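Local coordinates for protein serpin-ZX (Arabidopsis thaliana, PDB 3LE2) that inhibits target proteases, metacaspase-9 among them, by offering a reactive centre loop that is cleaved and traps the enzyme covalently, so restraining programmed cell death, at residues 103-108 with 164-169; 153-158 with 170-175. All blocks are in the same frame, centred on the assembly; numbering follows the deposited sequence.

Contact 1: 103-108 with 164-169; sequences DKSLSF and MTKLIF
Asp103 and Lys166 meet first through their backbones: the amide N of Asp103 donates to the carbonyl O of Lys166 at 2.7 Å, with an N-H...O angle of 158°. The bond prolongs the antiparallel pairing of strands 93-103 and 167-176 to the residue before the latter, where the former enters a type I beta turn, Asp103 to Leu106.

The charged pairing is looser. The Asp103 and Lys166 side chains run side by side, and a long salt bridge links Asp103 OD2 to Lys166 NZ at 3.9 Å. The lysine chain bends at chi2 (-61°), and Lys166 CD passes 4.1 Å from Asp103 CB. Ser105 OG gives Asp103 OD2 a closer partner at 2.9 Å, on the anti side of the carboxylate, tying the aspartate into the turn. The OD1 of Asp103 accepts a weak bond from Gln130 N of helix 129-147.

The apolar part is a single touch, Leu167 CD1 lying at the edge of the Phe108 ring, 4.1 Å from its CE1. Ile102 and Met312 pack against both side chains.

Aspartate suits this position because its carboxylate accepts from Ser105 in the turn and faces Lys166; both would probably stabilise its negative charge.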
loop_
_atom_site.group_PDB
_atom_site.type_symbol
_atom_site.label_atom_id
_atom_site.label_comp_id
_atom_site.label_asym_id
_atom_site.label_seq_id
_atom_site.Cartn_x
_atom_site.Cartn_y
_atom_site.Cartn_z
ATOM N N ASP A 103 -2.672 -26.477 -5.012
ATOM C CA ASP A 103 -2.837 -27.836 -4.518
ATOM C C ASP A 103 -2.013 -28.801 -5.358
ATOM O O ASP A 103 -2.038 -28.735 -6.591
ATOM C CB ASP A 103 -4.286 -28.298 -4.501
ATOM C CG ASP A 103 -4.435 -29.627 -3.793
ATOM O OD1 ASP A 103 -3.977 -29.709 -2.636
ATOM O OD2 ASP A 103 -4.963 -30.591 -4.390
ATOM N N LYS A 104 -1.300 -29.706 -4.684
ATOM C CA LYS A 104 -0.342 -30.587 -5.349
ATOM C C LYS A 104 -0.987 -31.547 -6.357
ATOM O O LYS A 104 -0.287 -32.236 -7.093
ATOM C CB LYS A 104 0.481 -31.364 -4.323
ATOM C CG LYS A 104 -0.230 -32.569 -3.750
ATOM C CD LYS A 104 0.696 -33.360 -2.830
ATOM C CE LYS A 104 -0.002 -34.595 -2.280
ATOM N NZ LYS A 104 0.881 -35.358 -1.358
ATOM N N SER A 105 -2.317 -31.591 -6.388
ATOM C CA SER A 105 -3.018 -32.290 -7.456
ATOM C C SER A 105 -2.795 -31.553 -8.784
ATOM O O SER A 105 -3.223 -32.001 -9.849
ATOM C CB SER A 105 -4.515 -32.398 -7.149
ATOM O OG SER A 105 -5.162 -31.137 -7.213
ATOM N N LEU A 106 -2.119 -30.413 -8.707
ATOM C CA LEU A 106 -1.812 -29.627 -9.884
ATOM C C LEU A 106 -0.325 -29.329 -9.917
ATOM O O LEU A 106 0.418 -29.686 -8.999
ATOM C CB LEU A 106 -2.608 -28.324 -9.880
ATOM C CG LEU A 106 -4.125 -28.499 -9.761
ATOM C CD1 LEU A 106 -4.804 -27.238 -9.262
ATOM C CD2 LEU A 106 -4.698 -28.932 -11.085
ATOM N N SER A 107 0.100 -28.686 -10.997
ATOM C CA SER A 107 1.484 -28.288 -11.176
ATOM C C SER A 107 1.526 -27.138 -12.175
ATOM O O SER A 107 0.762 -27.119 -13.137
ATOM C CB SER A 107 2.327 -29.475 -11.652
ATOM O OG SER A 107 1.572 -30.329 -12.491
ATOM N N PHE A 108 2.399 -26.168 -11.925
ATOM C CA PHE A 108 2.524 -25.013 -12.797
ATOM C C PHE A 108 3.276 -25.432 -14.036
ATOM O O PHE A 108 4.106 -26.334 -13.973
ATOM C CB PHE A 108 3.292 -23.883 -12.101
ATOM C CG PHE A 108 2.639 -23.386 -10.844
ATOM C CD1 PHE A 108 1.476 -22.633 -10.899
ATOM C CD2 PHE A 108 3.190 -23.665 -9.603
ATOM C CE1 PHE A 108 0.864 -22.171 -9.729
ATOM C CE2 PHE A 108 2.586 -23.209 -8.430
ATOM C CZ PHE A 108 1.423 -22.460 -8.491
ATOM N N MET A 164 -10.617 -27.591 0.362
ATOM C CA MET A 164 -11.076 -27.154 -0.959
ATOM C C MET A 164 -10.147 -26.129 -1.622
ATOM O O MET A 164 -10.356 -25.744 -2.774
ATOM C CB MET A 164 -12.490 -26.581 -0.876
ATOM C CG MET A 164 -13.532 -27.571 -0.361
ATOM S SD MET A 164 -13.674 -29.012 -1.440
ATOM C CE MET A 164 -14.064 -28.213 -3.007
ATOM N N THR A 165 -9.127 -25.684 -0.901
ATOM C CA THR A 165 -8.238 -24.651 -1.428
ATOM C C THR A 165 -7.401 -25.191 -2.578
ATOM O O THR A 165 -6.783 -26.241 -2.460
ATOM C CB THR A 165 -7.305 -24.097 -0.344
ATOM O OG1 THR A 165 -8.078 -23.392 0.632
ATOM C CG2 THR A 165 -6.303 -23.154 -0.955
ATOM N N LYS A 166 -7.394 -24.470 -3.693
ATOM C CA LYS A 166 -6.687 -24.928 -4.886
ATOM C C LYS A 166 -5.519 -24.039 -5.238
ATOM O O LYS A 166 -4.432 -24.538 -5.519
ATOM C CB LYS A 166 -7.640 -25.032 -6.077
ATOM C CG LYS A 166 -8.752 -26.065 -5.874
ATOM C CD LYS A 166 -8.180 -27.476 -5.668
ATOM C CE LYS A 166 -9.288 -28.483 -5.395
ATOM N NZ LYS A 166 -8.757 -29.789 -4.882
ATOM N N LEU A 167 -5.743 -22.723 -5.223
ATOM C CA LEU A 167 -4.713 -21.767 -5.633
ATOM C C LEU A 167 -4.747 -20.491 -4.807
ATOM O O LEU A 167 -5.758 -19.788 -4.765
ATOM C CB LEU A 167 -4.851 -21.421 -7.123
ATOM C CG LEU A 167 -3.893 -20.371 -7.680
ATOM C CD1 LEU A 167 -2.440 -20.824 -7.657
ATOM C CD2 LEU A 167 -4.311 -20.012 -9.085
ATOM N N ILE A 168 -3.632 -20.193 -4.150
ATOM C CA ILE A 168 -3.529 -18.989 -3.336
ATOM C C ILE A 168 -2.289 -18.159 -3.658
ATOM O O ILE A 168 -1.279 -18.673 -4.155
ATOM C CB ILE A 168 -3.504 -19.318 -1.828
ATOM C CG1 ILE A 168 -2.214 -20.067 -1.471
ATOM C CG2 ILE A 168 -4.756 -20.090 -1.431
ATOM C CD1 ILE A 168 -2.000 -20.274 0.015
ATOM N N PHE A 169 -2.376 -16.870 -3.367
ATOM C CA PHE A 169 -1.223 -16.006 -3.443
ATOM C C PHE A 169 -1.002 -15.402 -2.066
ATOM O O PHE A 169 -1.952 -15.050 -1.373
ATOM C CB PHE A 169 -1.441 -14.936 -4.501
ATOM C CG PHE A 169 -1.478 -15.489 -5.890
ATOM C CD1 PHE A 169 -0.306 -15.648 -6.620
ATOM C CD2 PHE A 169 -2.677 -15.892 -6.455
ATOM C CE1 PHE A 169 -0.340 -16.177 -7.894
ATOM C CE2 PHE A 169 -2.712 -16.419 -7.724
ATOM C CZ PHE A 169 -1.546 -16.562 -8.445
#

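Contact 2: 153-158 with 170-175; sequences TEVLPE and ANALYF
Val155 and Leu156 set their methyl groups on the small side chains of strand 167-176. The close part is built from these two residues and two alanines. Val155 CG2 comes within 4.1 Å of Ala172 CB, while Val155 CG1 lies 4.4 Å from Ala170 CB and 3.7 Å from the carbonyl O of Asn171 between them. With CG1 anti to the backbone N (chi1 -165°) and CG2 anti to the carbonyl carbon, the forked side chain places one methyl near each alanine. Leu156 adds CD1, which reaches Ala170 CB at 4.0 Å. Alanine suits both strand positions because its short side chain lets the loop come close to the strand, the CA atoms of Val155 and Ala170 being 6.8 Å apart.

Phe328 of strand 326-335 also packs against Val155 and Leu156, and Val140 of helix 129-147 against Leu156 and Ala170. The backbone N of Leu156 is held separately by Asn141 OD1 of the same helix. Between the alanines, the CB of Asn171 is directed away from the loop, and its ND2 bonds to Asn98 OD1.

The other side is loose. Thr153, Glu154, Pro157 and Glu158 are exposed and make no contact with 170-175; polar residues and a proline are at home on such a surface.

No hydrogen bond crosses between the two segments. Their direct contact is therefore apolar, made by dispersion and the burial of methyl groups, while the loop makes its polar ties to other parts of the fold.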
loop_
_atom_site.group_PDB
_atom_site.type_symbol
_atom_site.label_atom_id
_atom_site.label_comp_id
_atom_site.label_asym_id
_atom_site.label_seq_id
_atom_site.Cartn_x
_atom_site.Cartn_y
_atom_site.Cartn_z
ATOM N N THR A 153 4.951 -11.705 9.992
ATOM C CA THR A 153 4.952 -12.931 10.760
ATOM C C THR A 153 3.792 -13.879 10.440
ATOM O O THR A 153 3.932 -15.101 10.548
ATOM C CB THR A 153 4.996 -12.588 12.268
ATOM O OG1 THR A 153 5.873 -13.494 12.944
ATOM C CG2 THR A 153 3.597 -12.614 12.894
ATOM N N GLU A 154 2.662 -13.321 10.022
ATOM C CA GLU A 154 1.449 -14.114 9.855
ATOM C C GLU A 154 0.531 -13.640 8.719
ATOM O O GLU A 154 -0.569 -13.144 8.969
ATOM C CB GLU A 154 0.668 -14.129 11.167
ATOM C CG GLU A 154 -0.665 -14.850 11.093
ATOM C CD GLU A 154 -1.153 -15.298 12.455
ATOM O OE1 GLU A 154 -0.306 -15.702 13.283
ATOM O OE2 GLU A 154 -2.379 -15.254 12.697
ATOM N N VAL A 155 0.971 -13.820 7.477
ATOM C CA VAL A 155 0.149 -13.447 6.326
ATOM C C VAL A 155 -1.188 -14.196 6.242
ATOM O O VAL A 155 -2.211 -13.578 5.987
ATOM C CB VAL A 155 0.919 -13.581 4.996
ATOM C CG1 VAL A 155 0.176 -12.831 3.882
ATOM C CG2 VAL A 155 2.315 -13.016 5.157
ATOM N N LEU A 156 -1.194 -15.512 6.462
ATOM C CA LEU A 156 -2.455 -16.267 6.457
ATOM C C LEU A 156 -3.010 -16.434 7.875
ATOM O O LEU A 156 -2.300 -16.907 8.751
ATOM C CB LEU A 156 -2.287 -17.638 5.797
ATOM C CG LEU A 156 -2.354 -17.767 4.270
ATOM C CD1 LEU A 156 -1.307 -16.910 3.586
ATOM C CD2 LEU A 156 -2.176 -19.206 3.884
ATOM N N PRO A 157 -4.272 -16.017 8.108
ATOM C CA PRO A 157 -4.895 -16.199 9.422
ATOM C C PRO A 157 -5.255 -17.659 9.649
ATOM O O PRO A 157 -5.440 -18.402 8.683
ATOM C CB PRO A 157 -6.195 -15.383 9.317
ATOM C CG PRO A 157 -6.013 -14.478 8.169
ATOM C CD PRO A 157 -5.126 -15.212 7.211
ATOM N N GLU A 158 -5.363 -18.061 10.910
ATOM C CA GLU A 158 -5.798 -19.405 11.218
ATOM C C GLU A 158 -7.091 -19.717 10.460
ATOM O O GLU A 158 -7.968 -18.864 10.334
ATOM C CB GLU A 158 -5.967 -19.591 12.732
ATOM C CG GLU A 158 -4.638 -19.550 13.491
ATOM C CD GLU A 158 -4.769 -19.999 14.948
ATOM O OE1 GLU A 158 -4.938 -19.121 15.825
ATOM O OE2 GLU A 158 -4.705 -21.225 15.216
ATOM N N ALA A 170 0.247 -15.321 -1.645
ATOM C CA ALA A 170 0.532 -14.709 -0.368
ATOM C C ALA A 170 1.518 -13.604 -0.626
ATOM O O ALA A 170 2.565 -13.829 -1.233
ATOM C CB ALA A 170 1.092 -15.726 0.629
ATOM N N ASN A 171 1.167 -12.404 -0.183
ATOM C CA ASN A 171 1.971 -11.235 -0.472
ATOM C C ASN A 171 2.075 -10.330 0.748
ATOM O O ASN A 171 1.099 -10.124 1.472
ATOM C CB ASN A 171 1.394 -10.483 -1.677
ATOM C CG ASN A 171 2.232 -9.286 -2.066
ATOM O OD1 ASN A 171 2.375 -8.344 -1.287
ATOM N ND2 ASN A 171 2.799 -9.315 -3.273
ATOM N N ALA A 172 3.266 -9.799 0.986
ATOM C CA ALA A 172 3.464 -8.905 2.118
ATOM C C ALA A 172 4.457 -7.814 1.750
ATOM O O ALA A 172 5.374 -8.036 0.969
ATOM C CB ALA A 172 3.945 -9.687 3.338
ATOM N N LEU A 173 4.265 -6.628 2.303
ATOM C CA LEU A 173 5.220 -5.552 2.102
ATOM C C LEU A 173 5.504 -4.907 3.446
ATOM O O LEU A 173 4.595 -4.379 4.095
ATOM C CB LEU A 173 4.703 -4.505 1.090
ATOM C CG LEU A 173 5.666 -3.356 0.740
ATOM C CD1 LEU A 173 6.928 -3.875 0.056
ATOM C CD2 LEU A 173 5.028 -2.250 -0.121
ATOM N N TYR A 174 6.764 -4.973 3.868
ATOM C CA TYR A 174 7.212 -4.247 5.051
ATOM C C TYR A 174 7.983 -3.000 4.625
ATOM O O TYR A 174 8.808 -3.043 3.714
ATOM C CB TYR A 174 8.068 -5.139 5.966
ATOM C CG TYR A 174 8.682 -4.422 7.153
ATOM C CD1 TYR A 174 8.004 -4.348 8.366
ATOM C CD2 TYR A 174 9.942 -3.819 7.069
ATOM C CE1 TYR A 174 8.556 -3.701 9.477
ATOM C CE2 TYR A 174 10.507 -3.161 8.177
ATOM C CZ TYR A 174 9.800 -3.111 9.377
ATOM O OH TYR A 174 10.316 -2.473 10.485
ATOM N N PHE A 175 7.706 -1.891 5.291
ATOM C CA PHE A 175 8.403 -0.639 5.035
ATOM C C PHE A 175 8.659 0.032 6.366
ATOM O O PHE A 175 7.785 0.071 7.233
ATOM C CB PHE A 175 7.549 0.259 4.125
ATOM C CG PHE A 175 8.047 1.692 3.979
ATOM C CD1 PHE A 175 8.778 2.077 2.873
ATOM C CD2 PHE A 175 7.702 2.665 4.903
ATOM C CE1 PHE A 175 9.200 3.391 2.715
ATOM C CE2 PHE A 175 8.117 3.987 4.743
ATOM C CZ PHE A 175 8.867 4.344 3.654
#

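Both contacts draw on strand 167-176, contact 1 at its beginning and contact 2 farther along, with centres 19 Å apart. Packing connects them directly: Ile168 CD1 of contact 1 lies 4.0 Å from Leu156 CD2 of contact 2. Helix 129-147 also borders both, through Phe129 and Gln130 at the first and Val140 and Ala144 at the second. Contact 1 ties the strand to its antiparallel neighbour 93-103, whereas contact 2 lays the 153-158 loop on the strand's face. By the general serpin mechanism, the cleaved reactive centre loop would be expected to insert between strands 167-176 and 326-335, which are paired in this native form. Neither contact includes the reactive bond, Arg353-Gly354, and both lie away from it.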